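Local coordinates for protein terminal oxygenase component of carbazole (PDB 7BUG) that catalyses, as the oxygenase component of carbazole 1,9a-dioxygenase, the dioxygenation of carbazole at its angular and adjacent carbons, using a Rieske cluster and a mononuclear iron, at residues Leu70-Gln75 with Trp91-Thr96; Ile184-Asp189 with Asn331-Ala336; Asn27-Val32 with Pro143-Asp148. All coordinates share one frame; numbering follows the deposited sequence.

Contact 1: Leu70-Gln75 with Trp91-Thr96. With FES (Fe2/s2 (inorganic) cluster), chain D.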
loop_
_atom_site.group_PDB
_atom_site.type_symbol
_atom_site.label_atom_id
_atom_site.label_comp_id
_atom_site.label_asym_id
_atom_site.label_seq_id
_atom_site.Cartn_x
_atom_site.Cartn_y
_atom_site.Cartn_z
ATOM N N LEU A 70 0.101 18.096 -21.746
ATOM C CA LEU A 70 -1.279 18.664 -21.756
ATOM C C LEU A 70 -2.296 17.697 -22.349
ATOM O O LEU A 70 -3.489 17.823 -22.076
ATOM C CB LEU A 70 -1.273 19.942 -22.586
ATOM C CG LEU A 70 -0.494 21.099 -22.011
ATOM C CD1 LEU A 70 -0.625 22.326 -22.924
ATOM C CD2 LEU A 70 -0.854 21.423 -20.579
ATOM N N HIS A 71 -1.874 16.798 -23.224
ATOM C CA HIS A 71 -2.781 15.960 -24.030
ATOM C C HIS A 71 -3.360 14.823 -23.153
ATOM O O HIS A 71 -4.527 14.888 -22.745
ATOM C CB HIS A 71 -1.997 15.491 -25.268
ATOM C CG HIS A 71 -2.765 14.608 -26.147
ATOM N ND1 HIS A 71 -2.150 13.551 -26.791
ATOM C CD2 HIS A 71 -4.070 14.608 -26.487
ATOM C CE1 HIS A 71 -3.050 12.928 -27.534
ATOM N NE2 HIS A 71 -4.273 13.599 -27.369
ATOM N N ARG A 72 -2.560 13.784 -22.891
ATOM C CA ARG A 72 -3.023 12.598 -22.112
ATOM C C ARG A 72 -2.296 12.505 -20.770
ATOM O O ARG A 72 -2.409 11.470 -20.081
ATOM C CB ARG A 72 -2.913 11.311 -22.939
ATOM C CG ARG A 72 -3.647 11.362 -24.274
ATOM C CD ARG A 72 -5.139 11.646 -24.250
ATOM N NE ARG A 72 -5.834 10.695 -23.386
ATOM C CZ ARG A 72 -6.242 9.488 -23.726
ATOM N NH1 ARG A 72 -6.130 9.081 -24.973
ATOM N NH2 ARG A 72 -6.822 8.740 -22.816
ATOM N N GLY A 73 -1.548 13.515 -20.362
ATOM C CA GLY A 73 -1.005 13.616 -18.998
ATOM C C GLY A 73 0.112 12.659 -18.674
ATOM O O GLY A 73 0.348 12.388 -17.496
ATOM N N VAL A 74 0.805 12.192 -19.685
ATOM C CA VAL A 74 2.004 11.359 -19.461
ATOM C C VAL A 74 3.175 12.231 -19.007
ATOM O O VAL A 74 3.263 13.398 -19.341
ATOM C CB VAL A 74 2.370 10.532 -20.693
ATOM C CG1 VAL A 74 1.246 9.600 -21.130
ATOM C CG2 VAL A 74 2.869 11.406 -21.851
ATOM N N GLN A 75 4.121 11.650 -18.291
ATOM C CA GLN A 75 5.444 12.304 -18.084
ATOM C C GLN A 75 6.206 12.257 -19.420
ATOM O O GLN A 75 6.454 11.179 -19.978
ATOM C CB GLN A 75 6.192 11.622 -16.957
ATOM C CG GLN A 75 5.692 12.101 -15.599
ATOM C CD GLN A 75 6.410 11.398 -14.464
ATOM O OE1 GLN A 75 5.896 10.402 -13.896
ATOM N NE2 GLN A 75 7.596 11.877 -14.113
ATOM N N TRP A 91 6.795 12.061 -26.350
ATOM C CA TRP A 91 7.049 10.779 -27.036
ATOM C C TRP A 91 5.764 10.123 -27.552
ATOM O O TRP A 91 5.879 9.182 -28.352
ATOM C CB TRP A 91 7.786 9.848 -26.085
ATOM C CG TRP A 91 7.078 9.688 -24.790
ATOM C CD1 TRP A 91 7.299 10.407 -23.639
ATOM C CD2 TRP A 91 5.981 8.796 -24.507
ATOM N NE1 TRP A 91 6.439 9.999 -22.658
ATOM C CE2 TRP A 91 5.595 9.048 -23.163
ATOM C CE3 TRP A 91 5.289 7.840 -25.232
ATOM C CZ2 TRP A 91 4.566 8.336 -22.539
ATOM C CZ3 TRP A 91 4.238 7.169 -24.636
ATOM C CH2 TRP A 91 3.875 7.425 -23.307
ATOM N N TYR A 92 4.591 10.558 -27.091
ATOM C CA TYR A 92 3.366 9.785 -27.358
ATOM C C TYR A 92 2.760 10.244 -28.693
ATOM O O TYR A 92 2.604 9.414 -29.582
ATOM C CB TYR A 92 2.436 9.891 -26.164
ATOM C CG TYR A 92 1.411 8.780 -25.998
ATOM C CD1 TYR A 92 1.232 7.768 -26.924
ATOM C CD2 TYR A 92 0.540 8.817 -24.910
ATOM C CE1 TYR A 92 0.279 6.772 -26.752
ATOM C CE2 TYR A 92 -0.453 7.861 -24.745
ATOM C CZ TYR A 92 -0.591 6.835 -25.668
ATOM O OH TYR A 92 -1.518 5.822 -25.534
ATOM N N HIS A 93 2.337 11.510 -28.771
ATOM C CA HIS A 93 1.713 12.037 -30.009
ATOM C C HIS A 93 2.477 13.260 -30.484
ATOM O O HIS A 93 1.952 13.988 -31.280
ATOM C CB HIS A 93 0.219 12.328 -29.871
ATOM C CG HIS A 93 -0.518 11.284 -29.115
ATOM N ND1 HIS A 93 -0.567 11.258 -27.728
ATOM C CD2 HIS A 93 -1.289 10.265 -29.556
ATOM C CE1 HIS A 93 -1.286 10.202 -27.364
ATOM N NE2 HIS A 93 -1.755 9.581 -28.465
ATOM N N ALA A 94 3.661 13.480 -29.962
ATOM C CA ALA A 94 4.594 14.501 -30.491
ATOM C C ALA A 94 4.066 15.930 -30.358
ATOM O O ALA A 94 4.553 16.829 -31.121
ATOM C CB ALA A 94 4.977 14.206 -31.925
ATOM N N TRP A 95 3.239 16.221 -29.357
ATOM C CA TRP A 95 3.030 17.623 -28.947
ATOM C C TRP A 95 4.369 18.202 -28.527
ATOM O O TRP A 95 5.112 17.646 -27.717
ATOM C CB TRP A 95 1.995 17.768 -27.835
ATOM C CG TRP A 95 0.603 17.435 -28.225
ATOM C CD1 TRP A 95 0.155 16.513 -29.126
ATOM C CD2 TRP A 95 -0.555 18.035 -27.642
ATOM N NE1 TRP A 95 -1.216 16.523 -29.165
ATOM C CE2 TRP A 95 -1.672 17.427 -28.250
ATOM C CE3 TRP A 95 -0.738 18.983 -26.633
ATOM C CZ2 TRP A 95 -2.974 17.755 -27.866
ATOM C CZ3 TRP A 95 -2.037 19.336 -26.297
ATOM C CH2 TRP A 95 -3.124 18.724 -26.917
ATOM N N THR A 96 4.750 19.347 -29.105
ATOM C CA THR A 96 6.077 19.942 -28.939
ATOM C C THR A 96 5.960 21.301 -28.247
ATOM O O THR A 96 5.181 22.174 -28.718
ATOM C CB THR A 96 6.733 20.075 -30.312
ATOM O OG1 THR A 96 6.859 18.745 -30.833
ATOM C CG2 THR A 96 8.093 20.730 -30.223
HETATM FE FE1 FES D . 1.858 13.867 -25.017
HETATM FE FE2 FES D . -0.202 12.866 -26.456
HETATM S S1 FES D . 1.443 14.211 -27.163
HETATM S S2 FES D . 0.247 12.478 -24.293
#
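The histidine half of the Rieske [2Fe-2S] site is built here, where the segments 70-75 and 91-96 close over the cluster and His71 and His93 share one of its irons. Each ring gives ND1 to one iron of the cluster (atom FE2), with His71 ND1 at 2.1 Å from it. The two ND1 atoms therefore lie close together as fellow ligands of the same iron, without a hydrogen bond. The histidines meet in an offset edge-to-face pair, planes at 80°, with CE1 of His71 over the His93 ring. CG of His71 stands anti to the backbone N (chi1 178°), which turns it toward the cluster. The His71 ring is layered between Trp95 NE1, near the rim of one face, and Arg72 CG, over the centre of the other. The five-membered ring of Trp95 makes an offset stack with the His71 ring, and its six-membered ring takes CB of His71 over its face, 3.5 Å from CB to the centroid. Cys69 and Cys90 belong to the same cluster site, giving the two-cysteine, two-histidine set of Rieske proteins. Val74 packs beside the cluster, its CG2 3.7 Å from S2, and meets Trp91 CZ2 tip to tip. Beyond this apolar patch, Trp91 NE1 donates a nearly straight bond (174°) to Gln75 O at 2.9 Å, in the indole plane, and so ties the two segments together. The outer nitrogens of the histidines face a neighbouring subunit, where His71 NE2 is bonded to Asp359 and His93 NE2 to Asp180; Arg72 forms a salt bridge there with Glu176.

Contact 2: Ile184-Asp189 with Asn331-Ala336. With FE2 (Fe (II) ion), chain E.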
loop_
_atom_site.group_PDB
_atom_site.type_symbol
_atom_site.label_atom_id
_atom_site.label_comp_id
_atom_site.label_asym_id
_atom_site.label_seq_id
_atom_site.Cartn_x
_atom_site.Cartn_y
_atom_site.Cartn_z
ATOM N N ILE A 184 19.859 18.172 20.361
ATOM C CA ILE A 184 21.323 17.946 20.272
ATOM C C ILE A 184 21.787 16.815 21.207
ATOM O O ILE A 184 22.854 16.283 20.942
ATOM C CB ILE A 184 22.081 19.235 20.599
ATOM C CG1 ILE A 184 21.748 19.760 21.991
ATOM C CG2 ILE A 184 21.816 20.250 19.487
ATOM C CD1 ILE A 184 22.675 20.862 22.455
ATOM N N TYR A 185 20.926 16.390 22.105
ATOM C CA TYR A 185 21.102 15.128 22.879
ATOM C C TYR A 185 21.439 13.964 21.945
ATOM O O TYR A 185 22.310 13.136 22.263
ATOM C CB TYR A 185 19.865 14.879 23.732
ATOM C CG TYR A 185 19.995 13.689 24.641
ATOM C CD1 TYR A 185 20.761 13.774 25.798
ATOM C CD2 TYR A 185 19.426 12.471 24.303
ATOM C CE1 TYR A 185 20.935 12.663 26.602
ATOM C CE2 TYR A 185 19.611 11.348 25.086
ATOM C CZ TYR A 185 20.361 11.453 26.244
ATOM O OH TYR A 185 20.556 10.354 27.050
ATOM N N ILE A 186 20.800 13.876 20.761
ATOM C CA ILE A 186 21.057 12.745 19.837
ATOM C C ILE A 186 22.473 12.767 19.269
ATOM O O ILE A 186 22.866 11.759 18.699
ATOM C CB ILE A 186 19.994 12.679 18.716
ATOM C CG1 ILE A 186 20.253 13.687 17.587
ATOM C CG2 ILE A 186 18.618 12.844 19.312
ATOM C CD1 ILE A 186 19.306 13.545 16.410
ATOM N N HIS A 187 23.173 13.912 19.319
ATOM C CA HIS A 187 24.487 14.102 18.676
ATOM C C HIS A 187 25.642 13.867 19.679
ATOM O O HIS A 187 26.782 13.996 19.267
ATOM C CB HIS A 187 24.554 15.501 18.078
ATOM C CG HIS A 187 23.555 15.732 16.989
ATOM N ND1 HIS A 187 23.565 15.002 15.839
ATOM C CD2 HIS A 187 22.609 16.677 16.825
ATOM C CE1 HIS A 187 22.627 15.447 15.015
ATOM N NE2 HIS A 187 22.038 16.448 15.606
ATOM N N LYS A 188 25.309 13.460 20.899
ATOM C CA LYS A 188 26.290 13.385 22.028
ATOM C C LYS A 188 27.399 12.374 21.706
ATOM O O LYS A 188 28.518 12.590 22.171
ATOM C CB LYS A 188 25.567 13.106 23.344
ATOM C CG LYS A 188 24.925 11.729 23.471
ATOM C CD LYS A 188 23.971 11.659 24.632
ATOM C CE LYS A 188 23.326 10.296 24.784
ATOM N NZ LYS A 188 22.356 10.017 23.681
ATOM N N ASP A 189 27.172 11.380 20.875
ATOM C CA ASP A 189 28.198 10.358 20.527
ATOM C C ASP A 189 28.746 10.561 19.123
ATOM O O ASP A 189 29.449 9.653 18.617
ATOM C CB ASP A 189 27.647 8.933 20.655
ATOM C CG ASP A 189 27.165 8.574 22.050
ATOM O OD1 ASP A 189 27.828 9.028 22.986
ATOM O OD2 ASP A 189 26.134 7.854 22.172
ATOM N N ASN A 331 23.680 12.318 10.030
ATOM C CA ASN A 331 23.002 11.022 9.824
ATOM C C ASN A 331 22.062 10.727 10.993
ATOM O O ASN A 331 20.998 10.148 10.729
ATOM C CB ASN A 331 24.003 9.885 9.622
ATOM C CG ASN A 331 24.478 9.739 8.204
ATOM O OD1 ASN A 331 24.010 10.415 7.264
ATOM N ND2 ASN A 331 25.433 8.839 8.022
ATOM N N ASP A 332 22.373 11.129 12.224
ATOM C CA ASP A 332 21.475 10.869 13.378
ATOM C C ASP A 332 20.189 11.708 13.237
ATOM O O ASP A 332 19.162 11.273 13.669
ATOM C CB ASP A 332 22.148 11.082 14.726
ATOM C CG ASP A 332 23.176 9.991 15.051
ATOM O OD1 ASP A 332 22.919 8.789 14.720
ATOM O OD2 ASP A 332 24.235 10.357 15.552
ATOM N N ASP A 333 20.254 12.876 12.602
ATOM C CA ASP A 333 19.030 13.671 12.348
ATOM C C ASP A 333 18.102 12.897 11.419
ATOM O O ASP A 333 16.869 13.062 11.556
ATOM C CB ASP A 333 19.393 15.012 11.718
ATOM C CG ASP A 333 20.048 15.935 12.725
ATOM O OD1 ASP A 333 19.534 16.078 13.863
ATOM O OD2 ASP A 333 21.083 16.444 12.403
ATOM N N ILE A 334 18.666 12.176 10.467
ATOM C CA ILE A 334 17.861 11.461 9.444
ATOM C C ILE A 334 16.961 10.427 10.134
ATOM O O ILE A 334 15.719 10.445 9.933
ATOM C CB ILE A 334 18.747 10.858 8.361
ATOM C CG1 ILE A 334 19.399 11.993 7.556
ATOM C CG2 ILE A 334 17.931 9.902 7.489
ATOM C CD1 ILE A 334 20.354 11.489 6.518
ATOM N N TRP A 335 17.529 9.590 11.010
ATOM C CA TRP A 335 16.670 8.541 11.612
ATOM C C TRP A 335 15.766 9.179 12.698
ATOM O O TRP A 335 14.656 8.671 12.916
ATOM C CB TRP A 335 17.475 7.295 12.009
ATOM C CG TRP A 335 18.471 7.487 13.084
ATOM C CD1 TRP A 335 19.832 7.579 12.930
ATOM C CD2 TRP A 335 18.203 7.551 14.491
ATOM N NE1 TRP A 335 20.413 7.756 14.152
ATOM C CE2 TRP A 335 19.451 7.729 15.126
ATOM C CE3 TRP A 335 17.048 7.448 15.283
ATOM C CZ2 TRP A 335 19.559 7.821 16.512
ATOM C CZ3 TRP A 335 17.165 7.529 16.654
ATOM C CH2 TRP A 335 18.410 7.689 17.250
ATOM N N ALA A 336 16.149 10.292 13.324
ATOM C CA ALA A 336 15.250 11.037 14.239
ATOM C C ALA A 336 13.994 11.470 13.466
ATOM O O ALA A 336 12.874 11.297 13.967
ATOM C CB ALA A 336 15.911 12.222 14.865
HETATM FE FE FE2 E . 20.646 17.632 14.536
HETATM O O HOH W 1 25.219 12.734 15.446
HETATM O O HOH W 2 21.584 19.145 14.194
HETATM O O HOH W 3 19.376 18.892 13.259
#
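The imidazole of His187 and the carboxylate of Asp333 meet at the mononuclear iron with their planes 73° apart. CG1 of Ile186 lies over the centre of one face of the His187 ring, 3.7 Å above its plane. At the ring edge, near its plane, stand the Asp333 carboxylate on the iron side and a water beside ND1. Phe329 also stacks with this ring. His187 NE2 binds the iron at 2.1 Å. Asp333 chelates it unevenly, with OD1 at 2.0 Å from the iron and OD2 at 2.5 Å; OD2 also accepts a hydrogen bond from Asn330. His183 completes the protein ligands, making the facial triad of two histidines and one carboxylate of Rieske oxygenases, and two water sites are modelled on the metal, one of them doubtfully close. The triad draws on two parts of the catalytic domain: the 3-10 turn carrying His187 and the first turn of helix 331-344. A second link lies behind the metal, where His187 ND1 donates to the water at 2.8 Å and that water donates to Asp332 OD2. This helps fix the rotation of the imidazole from the side remote from iron, and the carboxylate would probably polarise the ring through the water. The other oxygen of Asp332, OD1, takes Trp335 NE1 on its anti lone pair at 2.8 Å, which steadies the second-shell carboxylate. Ile186 packs between turn and helix. Its CG1 sits between the backbone N and the carbonyl carbon (chi1 80°), and its CD1 touches Asp332 O at 3.6 Å and Ala336 CB at 4.0 Å. Tyr92 of a neighbouring subunit packs against Ile186.

Contact 3: Asn27-Val32 with Pro143-Asp148. With MXE (2-methoxyethanol), chain N.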
loop_
_atom_site.group_PDB
_atom_site.type_symbol
_atom_site.label_atom_id
_atom_site.label_comp_id
_atom_site.label_asym_id
_atom_site.label_seq_id
_atom_site.Cartn_x
_atom_site.Cartn_y
_atom_site.Cartn_z
ATOM N N ASN A 27 4.782 29.457 -3.953
ATOM C CA ASN A 27 5.254 30.833 -4.209
ATOM C C ASN A 27 6.517 31.127 -3.391
ATOM O O ASN A 27 6.697 32.254 -2.916
ATOM C CB ASN A 27 4.099 31.818 -3.967
ATOM C CG ASN A 27 2.910 31.477 -4.822
ATOM O OD1 ASN A 27 3.064 31.331 -6.027
ATOM N ND2 ASN A 27 1.730 31.294 -4.243
ATOM N N HIS A 28 7.439 30.148 -3.268
ATOM C CA HIS A 28 8.796 30.343 -2.759
ATOM C C HIS A 28 9.780 29.620 -3.681
ATOM O O HIS A 28 9.372 28.731 -4.427
ATOM C CB HIS A 28 8.976 29.817 -1.323
ATOM C CG HIS A 28 8.147 30.464 -0.274
ATOM N ND1 HIS A 28 8.645 31.456 0.517
ATOM C CD2 HIS A 28 6.882 30.249 0.115
ATOM C CE1 HIS A 28 7.662 31.823 1.353
ATOM N NE2 HIS A 28 6.589 31.101 1.160
ATOM N N TRP A 29 11.014 30.038 -3.592
ATOM C CA TRP A 29 12.184 29.397 -4.185
ATOM C C TRP A 29 12.582 28.194 -3.333
ATOM O O TRP A 29 12.645 28.344 -2.118
ATOM C CB TRP A 29 13.344 30.371 -4.270
ATOM C CG TRP A 29 13.171 31.503 -5.227
ATOM C CD1 TRP A 29 12.823 32.785 -4.920
ATOM C CD2 TRP A 29 13.429 31.469 -6.637
ATOM N NE1 TRP A 29 12.814 33.550 -6.050
ATOM C CE2 TRP A 29 13.227 32.793 -7.100
ATOM C CE3 TRP A 29 13.825 30.491 -7.549
ATOM C CZ2 TRP A 29 13.358 33.125 -8.441
ATOM C CZ3 TRP A 29 14.016 30.833 -8.855
ATOM C CH2 TRP A 29 13.781 32.132 -9.297
ATOM N N TYR A 30 12.931 27.109 -4.022
ATOM C CA TYR A 30 13.491 25.904 -3.374
ATOM C C TYR A 30 14.691 25.369 -4.147
ATOM O O TYR A 30 14.615 25.229 -5.358
ATOM C CB TYR A 30 12.447 24.780 -3.354
ATOM C CG TYR A 30 11.278 25.085 -2.464
ATOM C CD1 TYR A 30 11.333 24.843 -1.110
ATOM C CD2 TYR A 30 10.134 25.646 -2.966
ATOM C CE1 TYR A 30 10.243 25.095 -0.285
ATOM C CE2 TYR A 30 9.058 25.960 -2.160
ATOM C CZ TYR A 30 9.100 25.665 -0.811
ATOM O OH TYR A 30 8.008 25.983 -0.060
ATOM N N PRO A 31 15.738 24.944 -3.448
ATOM C CA PRO A 31 16.843 24.239 -4.089
ATOM C C PRO A 31 16.499 22.782 -4.348
ATOM O O PRO A 31 15.828 22.182 -3.521
ATOM C CB PRO A 31 17.997 24.399 -3.117
ATOM C CG PRO A 31 17.336 24.371 -1.796
ATOM C CD PRO A 31 16.006 25.096 -2.002
ATOM N N VAL A 32 16.913 22.253 -5.496
ATOM C CA VAL A 32 16.524 20.852 -5.835
ATOM C C VAL A 32 17.722 20.021 -6.269
ATOM O O VAL A 32 17.590 18.797 -6.249
ATOM C CB VAL A 32 15.450 20.857 -6.921
ATOM C CG1 VAL A 32 14.156 21.487 -6.382
ATOM C CG2 VAL A 32 15.891 21.547 -8.168
ATOM N N PRO A 143 9.881 36.770 -6.578
ATOM C CA PRO A 143 10.670 37.698 -5.783
ATOM C C PRO A 143 12.149 37.439 -6.005
ATOM O O PRO A 143 12.545 36.413 -6.589
ATOM C CB PRO A 143 10.363 37.321 -4.328
ATOM C CG PRO A 143 10.153 35.822 -4.430
ATOM C CD PRO A 143 9.447 35.618 -5.752
ATOM N N PRO A 144 13.034 38.324 -5.507
ATOM C CA PRO A 144 14.458 38.013 -5.483
ATOM C C PRO A 144 14.667 36.686 -4.728
ATOM O O PRO A 144 13.997 36.472 -3.723
ATOM C CB PRO A 144 15.142 39.153 -4.722
ATOM C CG PRO A 144 13.994 40.073 -4.257
ATOM C CD PRO A 144 12.704 39.636 -4.917
ATOM N N LEU A 145 15.648 35.927 -5.165
ATOM C CA LEU A 145 16.071 34.690 -4.471
ATOM C C LEU A 145 16.490 35.014 -3.045
ATOM O O LEU A 145 16.169 34.211 -2.129
ATOM C CB LEU A 145 17.216 34.063 -5.260
ATOM C CG LEU A 145 17.833 32.839 -4.596
ATOM C CD1 LEU A 145 16.809 31.712 -4.434
ATOM C CD2 LEU A 145 19.011 32.348 -5.363
ATOM N N ALA A 146 17.146 36.147 -2.768
ATOM C CA ALA A 146 17.533 36.527 -1.390
ATOM C C ALA A 146 16.375 36.434 -0.396
ATOM O O ALA A 146 16.659 36.209 0.775
ATOM C CB ALA A 146 18.091 37.936 -1.366
ATOM N N ARG A 147 15.120 36.695 -0.783
ATOM C CA ARG A 147 13.966 36.641 0.131
ATOM C C ARG A 147 13.898 35.264 0.816
ATOM O O ARG A 147 13.476 35.212 1.989
ATOM C CB ARG A 147 12.655 36.900 -0.580
ATOM C CG ARG A 147 11.525 37.190 0.392
ATOM C CD ARG A 147 10.176 36.972 -0.177
ATOM N NE ARG A 147 9.957 35.575 -0.607
ATOM C CZ ARG A 147 8.920 35.188 -1.332
ATOM N NH1 ARG A 147 7.928 36.047 -1.592
ATOM N NH2 ARG A 147 8.797 33.936 -1.743
ATOM N N ASP A 148 14.263 34.215 0.070
ATOM C CA ASP A 148 14.011 32.807 0.479
ATOM C C ASP A 148 15.338 32.132 0.767
ATOM O O ASP A 148 15.376 30.892 0.745
ATOM C CB ASP A 148 13.233 32.061 -0.602
ATOM C CG ASP A 148 11.772 32.477 -0.701
ATOM O OD1 ASP A 148 11.253 33.047 0.265
ATOM O OD2 ASP A 148 11.182 32.282 -1.803
HETATM O O1 MXE N . 18.412 37.890 -4.659
HETATM C C1 MXE N . 18.835 38.177 -5.979
HETATM C C2 MXE N . 17.697 38.320 -6.974
HETATM O O2 MXE N . 17.614 37.104 -7.712
HETATM C C3 MXE N . 16.438 36.422 -7.961
HETATM O O HOH W 4 5.970 35.153 -3.517
HETATM O O HOH W 5 15.073 28.769 -0.813
#
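Trp29 reaches from strand 28-32 into the turn 143-148. Its CB lies 3.7 Å from Leu145 CD1, and that methyl continues over one face of the indole, offset toward the rim. CG of Leu145 is anti to its backbone N (chi1 175°), which turns the branch bearing CD1 toward the indole. CA of the same residue makes a CH-pi contact with the five-membered ring. Farther out, Trp29 CD1 passes Asp148 OD2 at the ring edge and Pro143 CG. Also at the edge, NE1 donates to Pro143 O at 2.9 Å, in the indole plane but from above the carbonyl plane. Strand 28-32 is an outermost strand of the six-stranded antiparallel sheet of the Rieske domain, and the turn lies on the way from strand 132-137 to strand 158-167 of the catalytic domain. Asp148 pins the two together. Its OD2 accepts the Trp29 backbone N at 2.9 Å, and OD1 accepts His28 ND1 at 3.1 Å; His28 NE2 is bonded to the backbone N of Gln374. Arg147 grips the same carboxylate side-on, NE to OD1 and NH2 to OD2, the latter on the syn lone pair. Each oxygen holds two donors, and those on OD1, from His28 and Arg147, come from opposite faces of the carboxylate. An alanine in place of Asp148 would probably leave His28 ND1 and the Trp29 amide without their acceptor and the Arg147 guanidinium without its counter-charge, set freer to turn. NH2 of Arg147 also donates to Asn27 O at 2.9 Å, and a water bridges that carbonyl to NH1. Pro143 CG lies over the centre of the guanidinium, 3.4 Å above its plane. Ala146 N donates to O1 of 2-methoxyethanol at 2.9 Å.

Contacts 1 and 2 hold the two redox centres of the oxygenase, yet within one chain their centres lie 45 Å apart, on opposite sides of the chain's centre. Shorter links run between subunits: the Rieske histidines of contact 1 are bonded to Asp180 and Asp359 of a neighbouring chain, while Trp91 of another copy packs on Ala336 of contact 2. This fits the known electron route of Rieske oxygenases, from cluster to iron across the trimer interface. Contact 3 lies off the line joining them, about 30 Å from contact 1 and 28 Å from contact 2 between centres. It joins the two domains away from both metals, and contact 1 is nested in the loop it closes.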